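Local atomic coordinates of UDP-galactopyranose mutase (Deinococcus radiodurans, PDB entry 3HDQ), a protein that binds FAD and UDP-galactopyranose and probably interconverts the pyranose and furanose forms of UDP-galactose. Residues F145-V153 and V164-Y172; Q155-V163 and P188-A197. All blocks are in the same frame, centred on the assembly; numbering follows the deposited sequence.

Interaction 1: F145-V153 and V164-Y172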
loop_
_atom_site.group_PDB
_atom_site.type_symbol
_atom_site.label_atom_id
_atom_site.label_comp_id
_atom_site.label_asym_id
_atom_site.label_seq_id
_atom_site.Cartn_x
_atom_site.Cartn_y
_atom_site.Cartn_z
ATOM N N PHE A 145 29.612 -31.131 29.683
ATOM C CA PHE A 145 28.414 -31.919 29.440
ATOM C C PHE A 145 28.205 -32.181 27.948
ATOM O O PHE A 145 28.014 -33.326 27.547
ATOM C CB PHE A 145 27.179 -31.231 30.026
ATOM C CG PHE A 145 25.890 -31.930 29.702
ATOM C CD1 PHE A 145 25.482 -33.024 30.440
ATOM C CD2 PHE A 145 25.100 -31.505 28.645
ATOM C CE1 PHE A 145 24.306 -33.677 30.146
ATOM C CE2 PHE A 145 23.921 -32.153 28.342
ATOM C CZ PHE A 145 23.518 -33.239 29.096
ATOM N N PHE A 146 28.234 -31.125 27.133
ATOM C CA PHE A 146 28.079 -31.274 25.674
ATOM C C PHE A 146 29.137 -32.231 25.106
ATOM O O PHE A 146 28.824 -33.134 24.324
ATOM C CB PHE A 146 28.166 -29.919 24.954
ATOM C CG PHE A 146 26.902 -29.094 25.027
ATOM C CD1 PHE A 146 25.656 -29.703 25.135
ATOM C CD2 PHE A 146 26.960 -27.706 24.954
ATOM C CE1 PHE A 146 24.496 -28.943 25.193
ATOM C CE2 PHE A 146 25.796 -26.937 25.000
ATOM C CZ PHE A 146 24.568 -27.561 25.126
ATOM N N ALA A 147 30.387 -32.015 25.510
ATOM C CA ALA A 147 31.496 -32.886 25.138
ATOM C C ALA A 147 31.186 -34.355 25.420
ATOM O O ALA A 147 31.518 -35.234 24.626
ATOM C CB ALA A 147 32.767 -32.458 25.874
ATOM N N SER A 148 30.522 -34.610 26.545
ATOM C CA SER A 148 30.262 -35.976 26.995
ATOM C C SER A 148 29.121 -36.693 26.257
ATOM O O SER A 148 28.997 -37.913 26.362
ATOM C CB SER A 148 29.984 -35.993 28.502
ATOM O OG SER A 148 28.597 -35.827 28.780
ATOM N N VAL A 149 28.272 -35.962 25.536
ATOM C CA VAL A 149 27.197 -36.622 24.788
ATOM C C VAL A 149 27.422 -36.535 23.278
ATOM O O VAL A 149 26.805 -37.262 22.497
ATOM C CB VAL A 149 25.793 -36.064 25.136
ATOM C CG1 VAL A 149 25.401 -36.430 26.570
ATOM C CG2 VAL A 149 25.740 -34.557 24.915
ATOM N N ALA A 150 28.317 -35.645 22.875
ATOM C CA ALA A 150 28.583 -35.437 21.461
ATOM C C ALA A 150 29.056 -36.727 20.785
ATOM O O ALA A 150 29.737 -37.555 21.402
ATOM C CB ALA A 150 29.606 -34.317 21.272
ATOM N N GLU A 151 28.588 -36.936 19.580
ATOM C CA GLU A 151 29.028 -38.016 18.766
ATOM C C GLU A 151 30.069 -37.458 17.851
ATOM O O GLU A 151 29.982 -36.354 17.408
ATOM C CB GLU A 151 27.902 -38.533 17.917
ATOM C CG GLU A 151 26.766 -38.971 18.680
ATOM C CD GLU A 151 25.787 -39.639 17.834
ATOM O OE1 GLU A 151 24.746 -40.039 18.317
ATOM O OE2 GLU A 151 26.059 -39.761 16.658
ATOM N N LYS A 152 31.088 -38.225 17.572
ATOM C CA LYS A 152 31.997 -37.733 16.602
ATOM C C LYS A 152 31.754 -38.289 15.253
ATOM O O LYS A 152 31.169 -39.321 15.061
ATOM C CB LYS A 152 33.442 -37.849 17.002
ATOM C CG LYS A 152 34.182 -36.654 16.457
ATOM C CD LYS A 152 33.225 -35.837 15.573
ATOM C CE LYS A 152 33.030 -34.432 16.051
ATOM N NZ LYS A 152 33.526 -33.396 15.092
ATOM N N VAL A 153 32.232 -37.495 14.331
ATOM C CA VAL A 153 31.919 -37.470 12.949
ATOM C C VAL A 153 33.246 -37.003 12.451
ATOM O O VAL A 153 33.735 -35.984 12.865
ATOM C CB VAL A 153 30.914 -36.366 12.702
ATOM C CG1 VAL A 153 30.788 -36.066 11.291
ATOM C CG2 VAL A 153 29.611 -36.686 13.323
ATOM N N VAL A 164 24.457 -33.318 15.992
ATOM C CA VAL A 164 24.762 -34.479 16.818
ATOM C C VAL A 164 26.224 -34.481 17.306
ATOM O O VAL A 164 26.540 -35.051 18.337
ATOM C CB VAL A 164 24.384 -35.785 16.080
ATOM C CG1 VAL A 164 25.512 -36.248 15.143
ATOM C CG2 VAL A 164 24.011 -36.859 17.065
ATOM N N SER A 165 27.102 -33.803 16.582
ATOM C CA SER A 165 28.516 -33.740 16.946
ATOM C C SER A 165 28.826 -32.631 17.948
ATOM O O SER A 165 29.965 -32.498 18.410
ATOM C CB SER A 165 29.386 -33.552 15.691
ATOM O OG SER A 165 29.251 -32.245 15.164
ATOM N N LYS A 166 27.814 -31.832 18.275
ATOM C CA LYS A 166 27.993 -30.728 19.215
ATOM C C LYS A 166 27.193 -30.890 20.505
ATOM O O LYS A 166 27.693 -30.575 21.590
ATOM C CB LYS A 166 27.672 -29.387 18.545
ATOM C CG LYS A 166 28.628 -29.040 17.420
ATOM C CD LYS A 166 28.350 -27.673 16.823
ATOM C CE LYS A 166 29.190 -27.488 15.562
ATOM N NZ LYS A 166 29.042 -26.131 14.981
ATOM N N VAL A 167 25.961 -31.377 20.390
ATOM C CA VAL A 167 25.088 -31.510 21.556
ATOM C C VAL A 167 24.488 -32.901 21.702
ATOM O O VAL A 167 23.635 -33.128 22.562
ATOM C CB VAL A 167 23.927 -30.496 21.518
ATOM C CG1 VAL A 167 24.461 -29.078 21.572
ATOM C CG2 VAL A 167 23.060 -30.725 20.279
ATOM N N GLY A 168 24.916 -33.828 20.853
ATOM C CA GLY A 168 24.515 -35.209 21.004
ATOM C C GLY A 168 23.148 -35.539 20.451
ATOM O O GLY A 168 22.451 -34.696 19.899
ATOM N N ARG A 169 22.753 -36.786 20.652
ATOM C CA ARG A 169 21.612 -37.379 19.974
ATOM C C ARG A 169 20.247 -37.032 20.601
ATOM O O ARG A 169 19.251 -36.894 19.892
ATOM C CB ARG A 169 21.830 -38.895 19.912
ATOM C CG ARG A 169 20.726 -39.680 19.255
ATOM C CD ARG A 169 20.692 -39.481 17.758
ATOM N NE ARG A 169 22.002 -39.611 17.114
ATOM C CZ ARG A 169 22.170 -39.620 15.795
ATOM N NH1 ARG A 169 21.112 -39.519 14.998
ATOM N NH2 ARG A 169 23.385 -39.721 15.269
ATOM N N ASP A 170 20.189 -36.888 21.919
ATOM C CA ASP A 170 18.912 -36.542 22.556
ATOM C C ASP A 170 18.472 -35.096 22.267
ATOM O O ASP A 170 17.314 -34.837 21.936
ATOM C CB ASP A 170 18.963 -36.778 24.067
ATOM C CG ASP A 170 17.594 -36.701 24.704
ATOM O OD1 ASP A 170 17.442 -36.022 25.743
ATOM O OD2 ASP A 170 16.661 -37.311 24.150
ATOM N N LEU A 171 19.397 -34.154 22.393
ATOM C CA LEU A 171 19.081 -32.758 22.131
ATOM C C LEU A 171 18.747 -32.565 20.657
ATOM O O LEU A 171 17.870 -31.773 20.300
ATOM C CB LEU A 171 20.239 -31.862 22.573
ATOM C CG LEU A 171 20.339 -31.764 24.096
ATOM C CD1 LEU A 171 21.600 -31.003 24.496
ATOM C CD2 LEU A 171 19.066 -31.104 24.670
ATOM N N TYR A 172 19.443 -33.322 19.814
ATOM C CA TYR A 172 19.166 -33.367 18.388
ATOM C C TYR A 172 17.751 -33.861 18.107
ATOM O O TYR A 172 17.040 -33.284 17.286
ATOM C CB TYR A 172 20.194 -34.264 17.682
ATOM C CG TYR A 172 19.829 -34.642 16.263
ATOM C CD1 TYR A 172 20.070 -33.771 15.212
ATOM C CD2 TYR A 172 19.257 -35.879 15.975
ATOM C CE1 TYR A 172 19.746 -34.113 13.907
ATOM C CE2 TYR A 172 18.933 -36.230 14.674
ATOM C CZ TYR A 172 19.179 -35.337 13.645
ATOM O OH TYR A 172 18.866 -35.662 12.351
HETATM O O HOH W 1 24.743 -38.485 21.982
#

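Interaction 2: Q155-V163 and P188-A197. With GDU (galactose-uridine-5'-diphosphate), chain K.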
loop_
_atom_site.group_PDB
_atom_site.type_symbol
_atom_site.label_atom_id
_atom_site.label_comp_id
_atom_site.label_asym_id
_atom_site.label_seq_id
_atom_site.Cartn_x
_atom_site.Cartn_y
_atom_site.Cartn_z
ATOM N N GLN A 155 34.013 -36.128 9.482
ATOM C CA GLN A 155 33.779 -35.052 8.559
ATOM C C GLN A 155 32.352 -34.650 8.651
ATOM O O GLN A 155 31.497 -35.427 8.370
ATOM C CB GLN A 155 34.014 -35.550 7.147
ATOM C CG GLN A 155 35.291 -35.066 6.541
ATOM C CD GLN A 155 35.091 -33.871 5.667
ATOM O OE1 GLN A 155 34.909 -34.002 4.469
ATOM N NE2 GLN A 155 35.140 -32.692 6.258
ATOM N N VAL A 156 32.099 -33.414 9.016
ATOM C CA VAL A 156 30.739 -32.902 9.047
ATOM C C VAL A 156 30.285 -32.476 7.659
ATOM O O VAL A 156 30.931 -31.653 7.014
ATOM C CB VAL A 156 30.639 -31.703 10.007
ATOM C CG1 VAL A 156 29.211 -31.186 10.075
ATOM C CG2 VAL A 156 31.150 -32.093 11.399
ATOM N N ARG A 157 29.174 -33.042 7.199
ATOM C CA ARG A 157 28.639 -32.713 5.882
ATOM C C ARG A 157 27.148 -32.448 5.970
ATOM O O ARG A 157 26.599 -31.634 5.240
ATOM C CB ARG A 157 28.813 -33.887 4.918
ATOM C CG ARG A 157 29.838 -34.920 5.318
ATOM C CD ARG A 157 29.681 -36.169 4.450
ATOM N NE ARG A 157 30.956 -36.644 3.912
ATOM C CZ ARG A 157 31.955 -35.855 3.525
ATOM N NH1 ARG A 157 31.840 -34.533 3.591
ATOM N NH2 ARG A 157 33.075 -36.389 3.054
ATOM N N THR A 158 26.510 -33.183 6.868
ATOM C CA THR A 158 25.068 -33.267 6.978
ATOM C C THR A 158 24.528 -32.327 8.060
ATOM O O THR A 158 25.265 -31.933 8.965
ATOM C CB THR A 158 24.697 -34.726 7.299
ATOM O OG1 THR A 158 24.622 -35.468 6.076
ATOM C CG2 THR A 158 23.383 -34.824 7.975
ATOM N N SER A 159 23.252 -31.952 7.952
ATOM C CA SER A 159 22.608 -31.181 9.010
ATOM C C SER A 159 22.479 -32.005 10.291
ATOM O O SER A 159 22.463 -31.452 11.386
ATOM C CB SER A 159 21.244 -30.640 8.563
ATOM O OG SER A 159 21.376 -29.350 7.996
ATOM N N GLU A 160 22.383 -33.326 10.146
ATOM C CA GLU A 160 22.507 -34.239 11.282
ATOM C C GLU A 160 23.893 -34.150 11.920
ATOM O O GLU A 160 24.010 -33.995 13.135
ATOM C CB GLU A 160 22.229 -35.681 10.863
ATOM C CG GLU A 160 22.461 -36.720 11.970
ATOM C CD GLU A 160 22.048 -38.110 11.530
ATOM O OE1 GLU A 160 21.339 -38.818 12.279
ATOM O OE2 GLU A 160 22.420 -38.484 10.404
ATOM N N ASP A 161 24.936 -34.242 11.099
ATOM C CA ASP A 161 26.308 -34.172 11.593
ATOM C C ASP A 161 26.569 -32.933 12.437
ATOM O O ASP A 161 27.175 -33.042 13.502
ATOM C CB ASP A 161 27.329 -34.182 10.444
ATOM C CG ASP A 161 27.295 -35.457 9.624
ATOM O OD1 ASP A 161 26.737 -36.477 10.090
ATOM O OD2 ASP A 161 27.834 -35.429 8.495
ATOM N N VAL A 162 26.152 -31.757 11.956
ATOM C CA VAL A 162 26.519 -30.515 12.640
ATOM C C VAL A 162 25.963 -30.447 14.053
ATOM O O VAL A 162 26.592 -29.893 14.946
ATOM C CB VAL A 162 26.087 -29.223 11.891
ATOM C CG1 VAL A 162 27.297 -28.503 11.340
ATOM C CG2 VAL A 162 25.073 -29.522 10.816
ATOM N N VAL A 163 24.785 -31.018 14.246
ATOM C CA VAL A 163 24.119 -30.959 15.537
ATOM C C VAL A 163 24.571 -32.084 16.464
ATOM O O VAL A 163 25.027 -31.840 17.576
ATOM C CB VAL A 163 22.588 -31.002 15.359
ATOM C CG1 VAL A 163 21.882 -31.095 16.718
ATOM C CG2 VAL A 163 22.133 -29.778 14.567
ATOM N N PRO A 188 17.390 -34.483 8.468
ATOM C CA PRO A 188 18.626 -33.694 8.471
ATOM C C PRO A 188 19.798 -34.425 7.813
ATOM O O PRO A 188 20.743 -33.776 7.380
ATOM C CB PRO A 188 18.909 -33.500 9.962
ATOM C CG PRO A 188 17.583 -33.542 10.595
ATOM C CD PRO A 188 16.776 -34.540 9.804
ATOM N N SER A 189 19.751 -35.753 7.769
ATOM C CA SER A 189 20.804 -36.514 7.094
ATOM C C SER A 189 20.833 -36.185 5.598
ATOM O O SER A 189 21.881 -36.266 4.961
ATOM C CB SER A 189 20.624 -38.018 7.306
ATOM O OG SER A 189 19.377 -38.464 6.796
ATOM N N GLU A 190 19.678 -35.796 5.058
ATOM C CA GLU A 190 19.538 -35.478 3.639
ATOM C C GLU A 190 19.741 -33.995 3.291
ATOM O O GLU A 190 19.475 -33.578 2.171
ATOM C CB GLU A 190 18.171 -35.936 3.138
ATOM C CG GLU A 190 17.905 -37.440 3.308
ATOM C CD GLU A 190 16.437 -37.789 3.143
ATOM O OE1 GLU A 190 15.620 -37.367 4.001
ATOM O OE2 GLU A 190 16.098 -38.487 2.161
ATOM N N LEU A 191 20.218 -33.200 4.243
ATOM C CA LEU A 191 20.458 -31.789 3.975
ATOM C C LEU A 191 21.916 -31.476 4.208
ATOM O O LEU A 191 22.564 -32.118 5.037
ATOM C CB LEU A 191 19.585 -30.912 4.875
ATOM C CG LEU A 191 18.087 -30.957 4.583
ATOM C CD1 LEU A 191 17.293 -30.341 5.730
ATOM C CD2 LEU A 191 17.786 -30.249 3.267
ATOM N N ASP A 192 22.444 -30.502 3.474
ATOM C CA ASP A 192 23.780 -29.997 3.774
ATOM C C ASP A 192 23.829 -29.406 5.192
ATOM O O ASP A 192 22.835 -28.863 5.692
ATOM C CB ASP A 192 24.210 -28.944 2.751
ATOM C CG ASP A 192 25.657 -28.517 2.928
ATOM O OD1 ASP A 192 26.559 -29.205 2.391
ATOM O OD2 ASP A 192 25.896 -27.483 3.595
ATOM N N ALA A 193 24.996 -29.517 5.820
ATOM C CA ALA A 193 25.255 -29.009 7.159
ATOM C C ALA A 193 24.782 -27.570 7.401
ATOM O O ALA A 193 24.417 -27.205 8.523
ATOM C CB ALA A 193 26.747 -29.112 7.458
ATOM N N SER A 194 24.799 -26.759 6.352
ATOM C CA SER A 194 24.597 -25.313 6.489
ATOM C C SER A 194 23.183 -24.911 6.920
ATOM O O SER A 194 22.961 -23.780 7.338
ATOM C CB SER A 194 24.952 -24.606 5.181
ATOM O OG SER A 194 24.045 -24.990 4.160
ATOM N N VAL A 195 22.235 -25.829 6.792
ATOM C CA VAL A 195 20.850 -25.555 7.142
ATOM C C VAL A 195 20.680 -25.507 8.662
ATOM O O VAL A 195 20.265 -24.483 9.201
ATOM C CB VAL A 195 19.888 -26.593 6.514
ATOM C CG1 VAL A 195 18.475 -26.410 7.037
ATOM C CG2 VAL A 195 19.921 -26.474 4.999
ATOM N N THR A 196 21.020 -26.592 9.357
ATOM C CA THR A 196 20.923 -26.591 10.817
ATOM C C THR A 196 22.052 -25.794 11.480
ATOM O O THR A 196 21.875 -25.288 12.585
ATOM C CB THR A 196 20.851 -28.009 11.421
ATOM O OG1 THR A 196 22.049 -28.725 11.116
ATOM C CG2 THR A 196 19.645 -28.762 10.880
ATOM N N ALA A 197 23.196 -25.680 10.809
ATOM C CA ALA A 197 24.282 -24.833 11.287
ATOM C C ALA A 197 23.862 -23.367 11.420
ATOM O O ALA A 197 24.561 -22.574 12.049
ATOM C CB ALA A 197 25.507 -24.944 10.373
HETATM N N1 GDU K . 15.855 -25.616 13.147
HETATM C C2 GDU K . 15.332 -26.433 13.936
HETATM N N3 GDU K . 14.655 -26.384 15.002
HETATM C C4 GDU K . 14.407 -25.127 15.411
HETATM C C5 GDU K . 14.948 -24.015 14.595
HETATM C C6 GDU K . 15.650 -24.309 13.483
HETATM O O2 GDU K . 15.547 -27.775 13.521
HETATM O O4 GDU K . 13.730 -24.907 16.413
HETATM C C1D GDU K . 16.569 -25.980 11.957
HETATM C C2D GDU K . 15.754 -26.323 10.687
HETATM O O2D GDU K . 16.446 -27.211 9.818
HETATM C C3D GDU K . 15.582 -24.944 10.086
HETATM C C4D GDU K . 17.016 -24.440 10.241
HETATM O O4D GDU K . 17.476 -24.962 11.491
HETATM O O3D GDU K . 15.144 -25.020 8.733
HETATM C C5D GDU K . 17.245 -22.960 9.971
HETATM O O5D GDU K . 16.472 -22.298 10.989
HETATM P PA GDU K . 15.796 -20.870 10.757
HETATM O O1A GDU K . 15.365 -20.348 12.084
HETATM O O2A GDU K . 16.818 -19.972 10.193
HETATM O O3A GDU K . 14.490 -21.013 9.864
HETATM P PB GDU K . 13.941 -19.836 8.958
HETATM O O1B GDU K . 12.764 -20.482 8.329
HETATM O O2B GDU K . 14.819 -19.366 7.859
HETATM O O3B GDU K . 13.378 -18.587 9.795
HETATM C "C1'" GDU K . 13.083 -17.218 9.453
HETATM C "C2'" GDU K . 14.381 -16.388 9.544
HETATM C "C3'" GDU K . 15.017 -16.746 10.907
HETATM C "C4'" GDU K . 14.100 -16.165 12.025
HETATM C "C5'" GDU K . 12.650 -16.673 11.790
HETATM C "C6'" GDU K . 11.587 -15.942 12.658
HETATM O "O2'" GDU K . 15.245 -16.625 8.417
HETATM O "O3'" GDU K . 16.361 -16.215 10.953
HETATM O "O4'" GDU K . 14.174 -14.725 11.959
HETATM O "O5'" GDU K . 12.131 -16.732 10.431
HETATM O "O6'" GDU K . 11.214 -16.697 13.835
#

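Interaction 1: F145-V153 and V164-Y172
Val167 CG1 sits over one face of the Phe146 ring, 3.8 Å from its centroid in a CH-pi contact and shifted toward the rim. At the ring edge, Leu171 CD1 meets Phe146 CE1 at 3.6 Å, its side chain crossing the phenylalanine at about a right angle. The other flat group, the Arg169 guanidinium, is met at its edge by the Glu151 carboxylate, the two planes turned 33° apart. In this salt bridge Arg169 grips side-on: NE bonds Glu151 OE1 at 3.0 Å from above the carboxylate plane, and NH2 bonds Glu151 OE2 at 3.0 Å on the syn side but tilted out of the plane. The arginine chain, bent at chi2 and chi3, curls back to this position, while its NH1 pairs with Glu160. Shortening Glu151 to an alanine removes the carboxylate and would probably leave NE and NH2 of Arg169 without their anion and uncover Val164 CG2, which lies 3.4 Å from Glu151 CD. Between these groups Gly168, with positive phi, lets Val149 O come to 3.4 Å from its CA. Glu151 N bonds Val164 O almost straight, at 176°. Two successive helices, 139-149 and 159-184, are thus joined by a short connection and packed steeply across each other, the axes of 145-149 and 164-172 running 76° apart where the second is kinked.

Interaction 2: Q155-V163 and P188-A197
Thr196 donates twice to Ser159: OG1 to its carbonyl O at 2.8 Å, in the carbonyl plane on a lone pair, and N to its OG at 3.1 Å. With chi1 at 62°, Thr196 OG1 stands between its own backbone N and carbonyl carbon, where it reaches Ser159 O, while CG2, anti to the carbonyl carbon, lies on Ser159 CB at 3.4 Å. Ser159 OG in turn donates to Asp192 O at 2.8 Å, approaching from the opposite face of that carbonyl to Val195 N. Val162 crosses Thr196 obliquely and lays CG2 3.8 Å from Ala193 CB; Val163 meets the threonine at about a right angle. A single beta bridge, Thr158 with Asp192, joins the loop entering helix 159-184 to the segment that follows it, and Asp192 forms an Asx turn through OD2 to Ser194 N at the head of a type I turn ending at Val195. Ala193 N bonds Arg157 O, and Ser159 N bonds Leu191 O. Thr158 OG1 reaches the Ser189 carbonyl, and Asp161 OD2 accepts from both Arg157 N and Thr158 N. At and just after the end of the turn, Val195 and Thr196 belong to the UDP-galactose pocket, Val195 O lying 3.4 Å from C4D of the substrate's ribose.

Along the chain the segments alternate: 145-153, 155-163, 164-172, then 188-197. Interactions 1 and 2 have their centres 13 Å apart and share helix 159-184, whose first turns serve interaction 2 and whose following turns serve interaction 1. They touch directly: a salt bridge joins Glu160 OE1 to Arg169 NH1 at 2.8 Å, Tyr172 CD1 packs on Val163 CG1, and Tyr172 OH meets Pro188 CG. The start of this helix is thus tied to both the preceding helix 139-149 and the loop after its own end. Further along, the helix carries the UDP-galactose-binding residues Phe175, Phe176, Tyr179, Thr180 and Trp184. Interaction 2 reaches the pocket directly; interaction 1 lies behind it, Leu171 abutting Phe175.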